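PDB 6R5T: periplasmic beta-glucosidase from Pseudomonas aeruginosa, which probably hydrolyses terminal, non-reducing beta-D-glucosyl residues with release of beta-D-glucose, as a family 3 glycoside hydrolase of the periplasm. Local coordinates for residues Gly228-Ala233 / His265-Asn270; Lys260-His265 / Arg276-Ala281; Val364-Arg369 / Leu523-Glu528; Gly371-Lys376 / Ala532-Glu537. The protein carries 1 engineered substitution. One frame throughout, in Å; residues are numbered along the deposited sequence. Where two conformers were deposited one is given.

Interaction 1: Gly228-Ala233 / His265-Asn270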
loop_
_atom_site.group_PDB
_atom_site.type_symbol
_atom_site.label_atom_id
_atom_site.label_comp_id
_atom_site.label_asym_id
_atom_site.label_seq_id
_atom_site.Cartn_x
_atom_site.Cartn_y
_atom_site.Cartn_z
ATOM N N GLY A 228 5.038 -12.947 -7.224
ATOM C CA GLY A 228 6.140 -13.109 -8.151
ATOM C C GLY A 228 5.819 -13.838 -9.430
ATOM O O GLY A 228 6.655 -13.754 -10.355
ATOM N N VAL A 229 4.704 -14.544 -9.488
ATOM C CA VAL A 229 4.380 -15.378 -10.677
ATOM C C VAL A 229 3.199 -14.758 -11.401
ATOM O O VAL A 229 2.099 -14.783 -10.895
ATOM C CB VAL A 229 4.107 -16.833 -10.282
ATOM C CG1 VAL A 229 3.886 -17.673 -11.539
ATOM C CG2 VAL A 229 5.284 -17.370 -9.500
ATOM N N PRO A 230 3.400 -14.277 -12.638
ATOM C CA PRO A 230 2.272 -13.834 -13.462
ATOM C C PRO A 230 1.155 -14.877 -13.463
ATOM O O PRO A 230 1.404 -16.084 -13.644
ATOM C CB PRO A 230 2.874 -13.675 -14.863
ATOM C CG PRO A 230 4.319 -13.388 -14.602
ATOM C CD PRO A 230 4.653 -14.209 -13.376
ATOM N N ALA A 231 -0.088 -14.432 -13.336
ATOM C CA ALA A 231 -1.253 -15.319 -13.348
ATOM C C ALA A 231 -1.217 -16.223 -14.599
ATOM O O ALA A 231 -1.563 -17.402 -14.490
ATOM C CB ALA A 231 -2.511 -14.508 -13.255
ATOM N N THR A 232 -0.819 -15.651 -15.716
ATOM C CA THR A 232 -0.814 -16.352 -17.027
ATOM C C THR A 232 0.142 -17.538 -16.985
ATOM O O THR A 232 -0.056 -18.468 -17.805
ATOM C CB THR A 232 -0.469 -15.351 -18.114
ATOM O OG1 THR A 232 -1.403 -14.286 -18.011
ATOM C CG2 THR A 232 -0.533 -15.955 -19.510
ATOM N N ALA A 233 1.160 -17.538 -16.109
ATOM C CA ALA A 233 2.133 -18.654 -16.004
ATOM C C ALA A 233 2.015 -19.391 -14.678
ATOM O O ALA A 233 2.982 -20.071 -14.292
ATOM C CB ALA A 233 3.529 -18.138 -16.158
ATOM N N HIS A 265 7.570 -9.572 -17.998
ATOM C CA HIS A 265 7.606 -9.982 -16.577
ATOM C C HIS A 265 8.930 -10.658 -16.211
ATOM O O HIS A 265 9.209 -10.807 -15.001
ATOM C CB HIS A 265 6.488 -10.939 -16.265
ATOM C CG HIS A 265 5.151 -10.314 -16.078
ATOM N ND1 HIS A 265 4.863 -9.536 -14.978
ATOM C CD2 HIS A 265 3.994 -10.450 -16.756
ATOM C CE1 HIS A 265 3.556 -9.235 -15.031
ATOM N NE2 HIS A 265 3.027 -9.757 -16.094
ATOM N N GLY A 266 9.730 -11.088 -17.177
ATOM C CA GLY A 266 10.984 -11.774 -16.826
ATOM C C GLY A 266 10.794 -13.232 -16.477
ATOM O O GLY A 266 11.688 -13.759 -15.771
ATOM N N LEU A 267 9.720 -13.870 -16.940
ATOM C CA LEU A 267 9.512 -15.331 -16.781
ATOM C C LEU A 267 10.040 -16.086 -18.009
ATOM O O LEU A 267 10.272 -17.284 -17.926
ATOM C CB LEU A 267 8.023 -15.657 -16.592
ATOM C CG LEU A 267 7.554 -15.755 -15.139
ATOM C CD1 LEU A 267 8.001 -17.038 -14.495
ATOM C CD2 LEU A 267 8.050 -14.564 -14.323
ATOM N N ALA A 268 10.185 -15.399 -19.126
ATOM C CA ALA A 268 10.596 -16.047 -20.393
ATOM C C ALA A 268 11.493 -15.111 -21.146
ATOM O O ALA A 268 11.361 -13.894 -21.009
ATOM C CB ALA A 268 9.380 -16.377 -21.204
ATOM N N GLY A 269 12.442 -15.663 -21.901
ATOM C CA GLY A 269 13.342 -14.821 -22.700
ATOM C C GLY A 269 12.898 -14.753 -24.143
ATOM O O GLY A 269 13.471 -13.955 -24.909
ATOM N N ASN A 270 11.867 -15.520 -24.498
ATOM C CA ASN A 270 11.398 -15.547 -25.900
ATOM C C ASN A 270 9.949 -16.005 -25.942
ATOM O O ASN A 270 9.432 -16.529 -24.936
ATOM C CB ASN A 270 12.320 -16.416 -26.767
ATOM C CG ASN A 270 12.432 -17.801 -26.220
ATOM O OD1 ASN A 270 11.454 -18.526 -26.146
ATOM N ND2 ASN A 270 13.610 -18.125 -25.697
#
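Proline packing on an imidazole face, with a leucine beside it, joins the short strand 229-230 to the loop between helices 258-261 and 271-281, where the dimer interface passes. Pro-230 does the work from its side, its CB pointing toward the loop. Its CG sits over one face of the His-265 ring, 3.7 Å from the centroid, a CH-pi contact displaced toward the CG-CD2 side. Pro-230 CG is 3.5 Å from His-265 CG, while Pro-230 CB stays farther off, beside His-265 CD2. A chi1 of -78° puts the imidazole beside its own backbone N, and chi2 of -70° turns a face to the proline. A hydrogen bond from NE2 to the carbonyl O of Leu-223 fixes the ring's rotation. Both segments belong to the TIM-barrel domain of this family 3 enzyme, on the connections that follow strands 218-221 and 251-253. The neighbouring corner of the pyrrolidine goes to Leu-267, whose CD2 branch reaches Pro-230 CD at 3.5 Å and whose CG lies 3.7 Å from the same atom. Behind the proline, the chain turns through a 3-10 segment, closed by Ala-233 N bonded to Pro-230 O at 2.9 Å. Across the interface, Ser-667 of the second subunit hydrogen-bonds His-265 O, and Ala-664 of that subunit packs on Leu-267.

Interaction 2: Lys260-His265 / Arg276-Ala281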
loop_
_atom_site.group_PDB
_atom_site.type_symbol
_atom_site.label_atom_id
_atom_site.label_comp_id
_atom_site.label_asym_id
_atom_site.label_seq_id
_atom_site.Cartn_x
_atom_site.Cartn_y
_atom_site.Cartn_z
ATOM N N LYS A 260 2.467 -13.174 -24.416
ATOM C CA LYS A 260 3.710 -12.492 -24.808
ATOM C C LYS A 260 4.279 -11.637 -23.683
ATOM O O LYS A 260 5.508 -11.521 -23.559
ATOM C CB LYS A 260 3.366 -11.675 -26.056
ATOM C CG LYS A 260 4.560 -10.991 -26.665
ATOM C CD LYS A 260 4.215 -10.300 -27.988
ATOM C CE LYS A 260 5.438 -9.600 -28.537
ATOM N NZ LYS A 260 5.178 -8.964 -29.853
ATOM N N GLU A 261 3.414 -11.053 -22.834
ATOM C CA GLU A 261 3.868 -10.216 -21.696
ATOM C C GLU A 261 4.702 -11.025 -20.693
ATOM O O GLU A 261 5.397 -10.426 -19.862
ATOM C CB GLU A 261 2.711 -9.531 -20.965
ATOM C CG GLU A 261 2.087 -8.414 -21.771
ATOM C CD GLU A 261 0.895 -7.732 -21.086
ATOM O OE1 GLU A 261 0.771 -7.833 -19.852
ATOM O OE2 GLU A 261 0.077 -7.127 -21.822
ATOM N N LEU A 262 4.647 -12.350 -20.707
ATOM C CA LEU A 262 5.578 -13.134 -19.819
ATOM C C LEU A 262 7.035 -12.789 -20.058
ATOM O O LEU A 262 7.851 -12.939 -19.147
ATOM C CB LEU A 262 5.329 -14.624 -19.982
ATOM C CG LEU A 262 3.949 -15.083 -19.564
ATOM C CD1 LEU A 262 3.728 -16.561 -19.884
ATOM C CD2 LEU A 262 3.690 -14.846 -18.084
ATOM N N ILE A 263 7.382 -12.275 -21.242
ATOM C CA ILE A 263 8.772 -11.853 -21.496
ATOM C C ILE A 263 9.082 -10.582 -20.685
ATOM O O ILE A 263 10.126 -10.480 -20.042
ATOM C CB ILE A 263 8.965 -11.646 -23.004
ATOM C CG1 ILE A 263 8.760 -12.974 -23.735
ATOM C CG2 ILE A 263 10.333 -11.044 -23.238
ATOM C CD1 ILE A 263 8.638 -12.803 -25.247
ATOM N N LYS A 264 8.197 -9.596 -20.735
ATOM C CA LYS A 264 8.384 -8.351 -19.960
ATOM C C LYS A 264 8.395 -8.652 -18.460
ATOM O O LYS A 264 9.155 -7.988 -17.727
ATOM C CB LYS A 264 7.362 -7.306 -20.386
ATOM C CG LYS A 264 7.717 -6.768 -21.782
ATOM C CD LYS A 264 6.919 -5.606 -22.140
ATOM C CE LYS A 264 7.273 -4.958 -23.464
ATOM N NZ LYS A 264 6.415 -3.746 -23.624
ATOM N N HIS A 265 7.570 -9.572 -17.998
ATOM C CA HIS A 265 7.606 -9.982 -16.577
ATOM C C HIS A 265 8.930 -10.658 -16.211
ATOM O O HIS A 265 9.209 -10.807 -15.001
ATOM C CB HIS A 265 6.488 -10.939 -16.265
ATOM C CG HIS A 265 5.151 -10.314 -16.078
ATOM N ND1 HIS A 265 4.863 -9.536 -14.978
ATOM C CD2 HIS A 265 3.994 -10.450 -16.756
ATOM C CE1 HIS A 265 3.556 -9.235 -15.031
ATOM N NE2 HIS A 265 3.027 -9.757 -16.094
ATOM N N ARG A 276 5.015 -22.035 -23.858
ATOM C CA ARG A 276 5.120 -23.280 -23.062
ATOM C C ARG A 276 4.586 -23.026 -21.634
ATOM O O ARG A 276 3.755 -23.794 -21.138
ATOM C CB ARG A 276 6.563 -23.779 -23.028
ATOM C CG ARG A 276 6.653 -25.051 -22.210
ATOM C CD ARG A 276 8.031 -25.607 -21.913
ATOM N NE ARG A 276 9.038 -24.564 -21.837
ATOM C CZ ARG A 276 9.396 -23.917 -20.733
ATOM N NH1 ARG A 276 8.830 -24.185 -19.565
ATOM N NH2 ARG A 276 10.323 -22.981 -20.822
ATOM N N LEU A 277 5.024 -21.921 -21.044
ATOM C CA LEU A 277 4.619 -21.605 -19.646
ATOM C C LEU A 277 3.102 -21.441 -19.577
ATOM O O LEU A 277 2.497 -21.981 -18.663
ATOM C CB LEU A 277 5.326 -20.347 -19.169
ATOM C CG LEU A 277 6.818 -20.478 -18.944
ATOM C CD1 LEU A 277 7.441 -19.132 -18.625
ATOM C CD2 LEU A 277 7.110 -21.482 -17.847
ATOM N N ALA A 278 2.502 -20.705 -20.501
ATOM C CA ALA A 278 1.051 -20.414 -20.440
ATOM C C ALA A 278 0.228 -21.694 -20.623
ATOM O O ALA A 278 -0.670 -21.961 -19.849
ATOM C CB ALA A 278 0.707 -19.389 -21.470
ATOM N N ILE A 279 0.526 -22.510 -21.630
ATOM C CA ILE A 279 -0.353 -23.678 -21.889
ATOM C C ILE A 279 -0.183 -24.690 -20.755
ATOM O O ILE A 279 -1.189 -25.261 -20.316
ATOM C CB ILE A 279 -0.151 -24.283 -23.301
ATOM C CG1 ILE A 279 -1.408 -25.128 -23.598
ATOM C CG2 ILE A 279 1.176 -25.009 -23.403
ATOM C CD1 ILE A 279 -1.659 -25.509 -25.015
ATOM N N GLN A 280 1.028 -24.868 -20.235
ATOM C CA GLN A 280 1.247 -25.869 -19.162
ATOM C C GLN A 280 0.688 -25.354 -17.831
ATOM O O GLN A 280 0.255 -26.190 -16.991
ATOM C CB GLN A 280 2.711 -26.278 -19.112
ATOM C CG GLN A 280 3.110 -27.008 -20.394
ATOM C CD GLN A 280 4.227 -27.998 -20.170
ATOM O OE1 GLN A 280 4.070 -29.200 -20.497
ATOM N NE2 GLN A 280 5.340 -27.496 -19.652
ATOM N N ALA A 281 0.607 -24.045 -17.643
ATOM C CA ALA A 281 -0.000 -23.492 -16.429
ATOM C C ALA A 281 -1.498 -23.722 -16.385
ATOM O O ALA A 281 -2.041 -23.922 -15.292
ATOM C CB ALA A 281 0.348 -22.034 -16.293
#
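Leu-277 and Ala-278, on helix 271-281, receive a single side chain from the segment 260-265, that of Leu-262. At the start of the helical segment, Arg-276 hands its carbonyl O to Gln-280 N at 3.1 Å, the regular bond of the helix. Leu-277 comes next, and its CB is what the opposing leucine finds first: CD1 of Leu-262 stands 4.2 Å from Leu-277 CB, an ordinary van der Waals separation. The two leucine side chains run at a slant to one another, and the touch is made by one methyl branch of Leu-262 against the root of Leu-277. Ala-278 follows, with its CB 4.4 Å from Leu-262 CD1, so that this methyl is shared between two consecutive residues of the helix. This is packing of a barrel helix in the TIM-barrel domain: the segment 260-265 and helix 271-281 both lie on the connection from strand 251-253 to strand 286-287, the seventh and eighth strands of the barrel. Leu-262 gets there with CG placed beside its backbone N (chi1 -63°) and CD1 carried on outward (chi2 174°). Further along, Ile-279 turns to the other flank, onto Tyr-292 and Leu-296 of helix 291-301. Ala-281 closes the segment, its N bonded to Leu-277 O at 3.0 Å. On the far side of 260-265, Glu-261 OE2 forms a salt bridge with Arg-585 NE of the second subunit.

Interaction 3: Val364-Arg369 / Leu523-Glu528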
loop_
_atom_site.group_PDB
_atom_site.type_symbol
_atom_site.label_atom_id
_atom_site.label_comp_id
_atom_site.label_asym_id
_atom_site.label_seq_id
_atom_site.Cartn_x
_atom_site.Cartn_y
_atom_site.Cartn_z
ATOM N N VAL A 364 -26.378 7.753 -4.215
ATOM C CA VAL A 364 -26.100 7.787 -2.760
ATOM C C VAL A 364 -26.181 9.221 -2.291
ATOM O O VAL A 364 -25.384 10.094 -2.742
ATOM C CB VAL A 364 -24.736 7.140 -2.385
ATOM C CG1 VAL A 364 -24.557 7.164 -0.884
ATOM C CG2 VAL A 364 -24.604 5.725 -2.895
ATOM N N LEU A 365 -27.087 9.486 -1.369
ATOM C CA LEU A 365 -27.141 10.830 -0.757
ATOM C C LEU A 365 -26.085 10.897 0.327
ATOM O O LEU A 365 -26.147 10.150 1.326
ATOM C CB LEU A 365 -28.559 11.057 -0.208
ATOM C CG LEU A 365 -28.779 12.439 0.392
ATOM C CD1 LEU A 365 -28.605 13.539 -0.646
ATOM C CD2 LEU A 365 -30.173 12.512 1.002
ATOM N N LEU A 366 -25.098 11.755 0.167
ATOM C CA LEU A 366 -23.989 11.865 1.123
ATOM C C LEU A 366 -24.212 13.002 2.128
ATOM O O LEU A 366 -23.611 12.939 3.201
ATOM C CB LEU A 366 -22.690 12.069 0.359
ATOM C CG LEU A 366 -22.204 10.854 -0.450
ATOM C CD1 LEU A 366 -20.957 11.179 -1.196
ATOM C CD2 LEU A 366 -21.966 9.682 0.469
ATOM N N LYS A 367 -24.968 14.028 1.760
ATOM C CA LYS A 367 -25.187 15.203 2.641
ATOM C C LYS A 367 -26.467 15.887 2.193
ATOM O O LYS A 367 -26.730 15.940 1.011
ATOM C CB LYS A 367 -24.044 16.202 2.578
ATOM C CG LYS A 367 -24.183 17.392 3.525
ATOM C CD LYS A 367 -23.059 18.387 3.470
ATOM C CE LYS A 367 -23.299 19.494 4.497
ATOM N NZ LYS A 367 -22.263 20.545 4.456
ATOM N N ASN A 368 -27.254 16.391 3.147
ATOM C CA ASN A 368 -28.485 17.108 2.811
ATOM C C ASN A 368 -28.808 18.036 3.985
ATOM O O ASN A 368 -29.577 17.628 4.847
ATOM C CB ASN A 368 -29.653 16.179 2.559
ATOM C CG ASN A 368 -30.860 16.892 1.964
ATOM O OD1 ASN A 368 -30.733 17.965 1.379
ATOM N ND2 ASN A 368 -32.012 16.286 2.117
ATOM N N ARG A 369 -28.278 19.243 3.958
ATOM C CA ARG A 369 -28.416 20.221 5.077
ATOM C C ARG A 369 -29.839 20.792 5.042
ATOM O O ARG A 369 -30.257 21.341 3.991
ATOM C CB ARG A 369 -27.344 21.311 4.945
ATOM C CG ARG A 369 -27.330 22.364 6.058
ATOM C CD ARG A 369 -26.458 23.586 5.769
ATOM N NE ARG A 369 -27.260 24.628 5.127
ATOM C CZ ARG A 369 -26.849 25.805 4.656
ATOM N NH1 ARG A 369 -25.577 26.175 4.716
ATOM N NH2 ARG A 369 -27.742 26.609 4.096
ATOM N N LEU A 523 -13.832 9.408 -3.850
ATOM C CA LEU A 523 -13.176 10.727 -3.912
ATOM C C LEU A 523 -12.991 11.257 -2.511
ATOM O O LEU A 523 -13.747 10.869 -1.595
ATOM C CB LEU A 523 -14.017 11.758 -4.675
ATOM C CG LEU A 523 -14.351 11.420 -6.128
ATOM C CD1 LEU A 523 -15.264 12.487 -6.735
ATOM C CD2 LEU A 523 -13.088 11.256 -6.917
ATOM N N SER A 524 -11.955 12.075 -2.362
ATOM C CA SER A 524 -11.686 12.831 -1.120
ATOM C C SER A 524 -12.538 14.114 -1.144
ATOM O O SER A 524 -12.315 14.958 -2.056
ATOM C CB SER A 524 -10.224 13.113 -0.988
ATOM O OG SER A 524 -9.749 13.883 -2.038
ATOM N N LEU A 525 -13.474 14.227 -0.195
ATOM C CA LEU A 525 -14.547 15.251 -0.285
ATOM C C LEU A 525 -14.641 16.082 0.993
ATOM O O LEU A 525 -15.736 16.559 1.306
ATOM C CB LEU A 525 -15.847 14.521 -0.573
ATOM C CG LEU A 525 -15.922 13.884 -1.961
ATOM C CD1 LEU A 525 -17.085 12.930 -2.082
ATOM C CD2 LEU A 525 -16.027 14.964 -3.055
ATOM N N GLY A 526 -13.524 16.291 1.682
ATOM C CA GLY A 526 -13.613 16.991 2.982
ATOM C C GLY A 526 -14.149 18.408 2.808
ATOM O O GLY A 526 -14.994 18.793 3.620
ATOM N N TRP A 527 -13.667 19.174 1.825
ATOM C CA TRP A 527 -14.145 20.579 1.652
ATOM C C TRP A 527 -15.625 20.533 1.308
ATOM O O TRP A 527 -16.432 21.333 1.819
ATOM C CB TRP A 527 -13.359 21.328 0.577
ATOM C CG TRP A 527 -13.835 22.732 0.373
ATOM C CD1 TRP A 527 -13.305 23.862 0.943
ATOM C CD2 TRP A 527 -14.911 23.178 -0.457
ATOM N NE1 TRP A 527 -13.996 24.970 0.529
ATOM C CE2 TRP A 527 -15.017 24.578 -0.281
ATOM C CE3 TRP A 527 -15.826 22.529 -1.270
ATOM C CZ2 TRP A 527 -15.978 25.321 -0.959
ATOM C CZ3 TRP A 527 -16.794 23.259 -1.911
ATOM C CH2 TRP A 527 -16.851 24.644 -1.757
ATOM N N GLU A 528 -15.983 19.610 0.428
ATOM C CA GLU A 528 -17.384 19.492 -0.046
ATOM C C GLU A 528 -18.320 19.145 1.118
ATOM O O GLU A 528 -19.409 19.731 1.254
ATOM C CB GLU A 528 -17.453 18.465 -1.180
ATOM C CG GLU A 528 -16.688 18.883 -2.421
ATOM C CD GLU A 528 -15.164 18.720 -2.386
ATOM O OE1 GLU A 528 -14.580 18.173 -1.397
ATOM O OE2 GLU A 528 -14.487 19.196 -3.336
#
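Leu-366 and Leu-525 point their side chains at each other between strand 364-368 and the start of helix 526-531, and they meet methyl to methyl, CD1 of Leu-366 to CD1 of Leu-525 at 4.3 Å. The backbones stay well apart, with 10.1 Å between Leu-366 CA and Leu-525 CA, so here it is the side chains that meet. Both have CG beside their own backbone N (chi1 -69° for Leu-366), with the CD1 branch extended toward the partner. Lys-367, the very next residue, also directs its CB to this side, although successive residues of a strand normally alternate. The reason is a classic beta bulge: Leu-366 and Lys-367 together face Ile-535 of the antiparallel strand 534-537. Strand 364-368 is the edge of the six-stranded mixed sheet in the family 3 C-terminal domain, and helix 526-531 covers this part of it, with Leu-525 as its N-cap residue and packed on Leu-517 of strand 513-518. The lysine is fully extended, CG opposite the backbone N (chi1 -177°), and runs out to the end of the helix. There its NZ hydrogen-bonds the carbonyl O atoms of Gln-529 and Ala-532, while Glu-528 O, at 4.4 Å from Lys-367 NZ, is merely nearby. Carbonyls collected at a helix C-terminus would be expected to favour the positive charge. The Glu-528 side chain leads away from the strand and packs against Arg-500 and Leu-503 of helix 497-508.

Interaction 4: Gly371-Lys376 / Ala532-Glu537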
loop_
_atom_site.group_PDB
_atom_site.type_symbol
_atom_site.label_atom_id
_atom_site.label_comp_id
_atom_site.label_asym_id
_atom_site.label_seq_id
_atom_site.Cartn_x
_atom_site.Cartn_y
_atom_site.Cartn_z
ATOM N N GLY A 371 -32.825 19.856 4.877
ATOM C CA GLY A 371 -33.875 19.424 3.935
ATOM C C GLY A 371 -33.871 20.202 2.632
ATOM O O GLY A 371 -34.941 20.331 2.029
ATOM N N LEU A 372 -32.721 20.654 2.140
ATOM C CA LEU A 372 -32.654 21.321 0.814
ATOM C C LEU A 372 -33.203 20.390 -0.275
ATOM O O LEU A 372 -34.043 20.838 -1.101
ATOM C CB LEU A 372 -31.222 21.723 0.510
ATOM C CG LEU A 372 -30.991 22.376 -0.846
ATOM C CD1 LEU A 372 -31.904 23.594 -1.037
ATOM C CD2 LEU A 372 -29.533 22.705 -1.004
ATOM N N LEU A 373 -32.782 19.123 -0.281
ATOM C CA LEU A 373 -33.362 18.130 -1.181
ATOM C C LEU A 373 -34.491 17.454 -0.444
ATOM O O LEU A 373 -34.413 17.206 0.765
ATOM C CB LEU A 373 -32.307 17.109 -1.638
ATOM C CG LEU A 373 -31.139 17.682 -2.426
ATOM C CD1 LEU A 373 -30.198 16.551 -2.805
ATOM C CD2 LEU A 373 -31.619 18.440 -3.658
ATOM N N PRO A 374 -35.564 17.047 -1.131
ATOM C CA PRO A 374 -35.735 17.240 -2.567
ATOM C C PRO A 374 -36.152 18.673 -2.950
ATOM O O PRO A 374 -36.814 19.342 -2.174
ATOM C CB PRO A 374 -36.849 16.272 -2.911
ATOM C CG PRO A 374 -37.668 16.155 -1.637
ATOM C CD PRO A 374 -36.661 16.286 -0.516
ATOM N N LEU A 375 -35.757 19.077 -4.131
ATOM C CA LEU A 375 -36.113 20.382 -4.750
ATOM C C LEU A 375 -37.572 20.373 -5.213
ATOM O O LEU A 375 -38.103 19.359 -5.599
ATOM C CB LEU A 375 -35.220 20.641 -5.958
ATOM C CG LEU A 375 -33.707 20.672 -5.708
ATOM C CD1 LEU A 375 -32.981 20.906 -7.002
ATOM C CD2 LEU A 375 -33.335 21.679 -4.672
ATOM N N LYS A 376 -38.162 21.556 -5.265
ATOM C CA LYS A 376 -39.462 21.775 -5.927
ATOM C C LYS A 376 -39.191 22.097 -7.389
ATOM O O LYS A 376 -38.152 22.732 -7.663
ATOM C CB LYS A 376 -40.197 22.957 -5.297
ATOM C CG LYS A 376 -40.540 22.780 -3.836
ATOM C CD LYS A 376 -41.534 23.811 -3.403
ATOM C CE LYS A 376 -41.288 24.333 -2.012
ATOM N NZ LYS A 376 -42.565 24.780 -1.410
ATOM N N ALA A 532 -20.702 22.207 0.899
ATOM C CA ALA A 532 -21.873 22.039 0.015
ATOM C C ALA A 532 -23.124 21.969 0.875
ATOM O O ALA A 532 -23.054 21.492 2.016
ATOM C CB ALA A 532 -21.783 20.809 -0.839
ATOM N N ASP A 533 -24.268 22.350 0.342
ATOM C CA ASP A 533 -25.510 22.194 1.129
ATOM C C ASP A 533 -26.077 20.794 0.929
ATOM O O ASP A 533 -26.718 20.304 1.820
ATOM C CB ASP A 533 -26.511 23.272 0.759
ATOM C CG ASP A 533 -25.932 24.640 1.112
ATOM O OD1 ASP A 533 -25.566 24.840 2.298
ATOM O OD2 ASP A 533 -25.704 25.453 0.195
ATOM N N ALA A 534 -25.875 20.163 -0.236
ATOM C CA ALA A 534 -26.286 18.765 -0.405
ATOM C C ALA A 534 -25.308 18.114 -1.369
ATOM O O ALA A 534 -24.708 18.835 -2.203
ATOM C CB ALA A 534 -27.694 18.598 -0.903
ATOM N N ILE A 535 -25.118 16.813 -1.241
ATOM C CA ILE A 535 -24.164 16.063 -2.113
ATOM C C ILE A 535 -24.810 14.747 -2.500
ATOM O O ILE A 535 -25.206 14.012 -1.609
ATOM C CB ILE A 535 -22.841 15.767 -1.391
ATOM C CG1 ILE A 535 -22.135 17.010 -0.887
ATOM C CG2 ILE A 535 -21.908 14.958 -2.292
ATOM C CD1 ILE A 535 -20.950 16.741 -0.025
ATOM N N LEU A 536 -24.932 14.512 -3.799
ATOM C CA LEU A 536 -25.515 13.272 -4.337
ATOM C C LEU A 536 -24.422 12.596 -5.169
ATOM O O LEU A 536 -23.942 13.154 -6.137
ATOM C CB LEU A 536 -26.741 13.563 -5.192
ATOM C CG LEU A 536 -27.478 12.357 -5.748
ATOM C CD1 LEU A 536 -28.083 11.530 -4.583
ATOM C CD2 LEU A 536 -28.526 12.776 -6.789
ATOM N N GLU A 537 -24.033 11.405 -4.745
ATOM C CA GLU A 537 -23.075 10.555 -5.482
ATOM C C GLU A 537 -23.827 9.822 -6.594
ATOM O O GLU A 537 -24.744 9.039 -6.253
ATOM C CB GLU A 537 -22.420 9.611 -4.485
ATOM C CG GLU A 537 -21.603 8.510 -5.144
ATOM C CD GLU A 537 -20.403 9.068 -5.844
ATOM O OE1 GLU A 537 -19.336 9.153 -5.189
ATOM O OE2 GLU A 537 -20.515 9.458 -7.040
#
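The irregular segment 371-376 runs past the beginning of strand 534-537 with its closest backbone approach at Leu-372 and Ala-534, whose CA atoms are 7.0 Å apart. This is loop-on-sheet packing in the family 3 C-terminal domain: the loop that links strand 364-368 to strand 380-384 lays two leucines against the mixed sheet. Leu-372 comes first, with CG swung opposite its backbone N (chi1 178°). Its CD2 branch lands on the methylene of Asp-533, 3.5 Å from Asp-533 CB. The carboxylate is engaged elsewhere: Asp-533 OD2 accepts a hydrogen bond from the backbone N of Leu-513, and OD1 forms a salt bridge with Arg-369 NH1. A hydrocarbon thus rests on the apolar root of a charged residue whose carboxylate is held by Leu-513 and Arg-369. Leu-373 carries its CG beside its own backbone N instead (chi1 -62°) and also packs on Leu-365 and Tyr-616. Its N is bonded by Asn-368 OD1, which ties the loop back to the strand it has left, and a cis peptide bond to Pro-374 follows. Leu-373 meets the Ala-534 methyl with one branch, Ala-534 CB lying 3.8 Å from Leu-373 CD1 and 3.9 Å from Leu-373 CG.

From the N terminus, the chain first makes interactions 1 and 2 in the TIM-barrel domain. Their segments alternate, so the loops they close cross: 228-233 with 265-270 closes over 31 residues, 260-265 with 276-281 over ten. They share His-265, and Leu-267 N probably bonds Leu-262 O. Interactions 3 and 4 come later, in the C-terminal domain, and cross likewise, each closing a loop of more than 150 residues. Strands 364-368 and 534-537 are neighbours in one sheet, and helix 526-531 and the loop 371-376 both pack against it. The two pairs are separate, with nearest atoms about 27 Å apart between interactions 2 and 3.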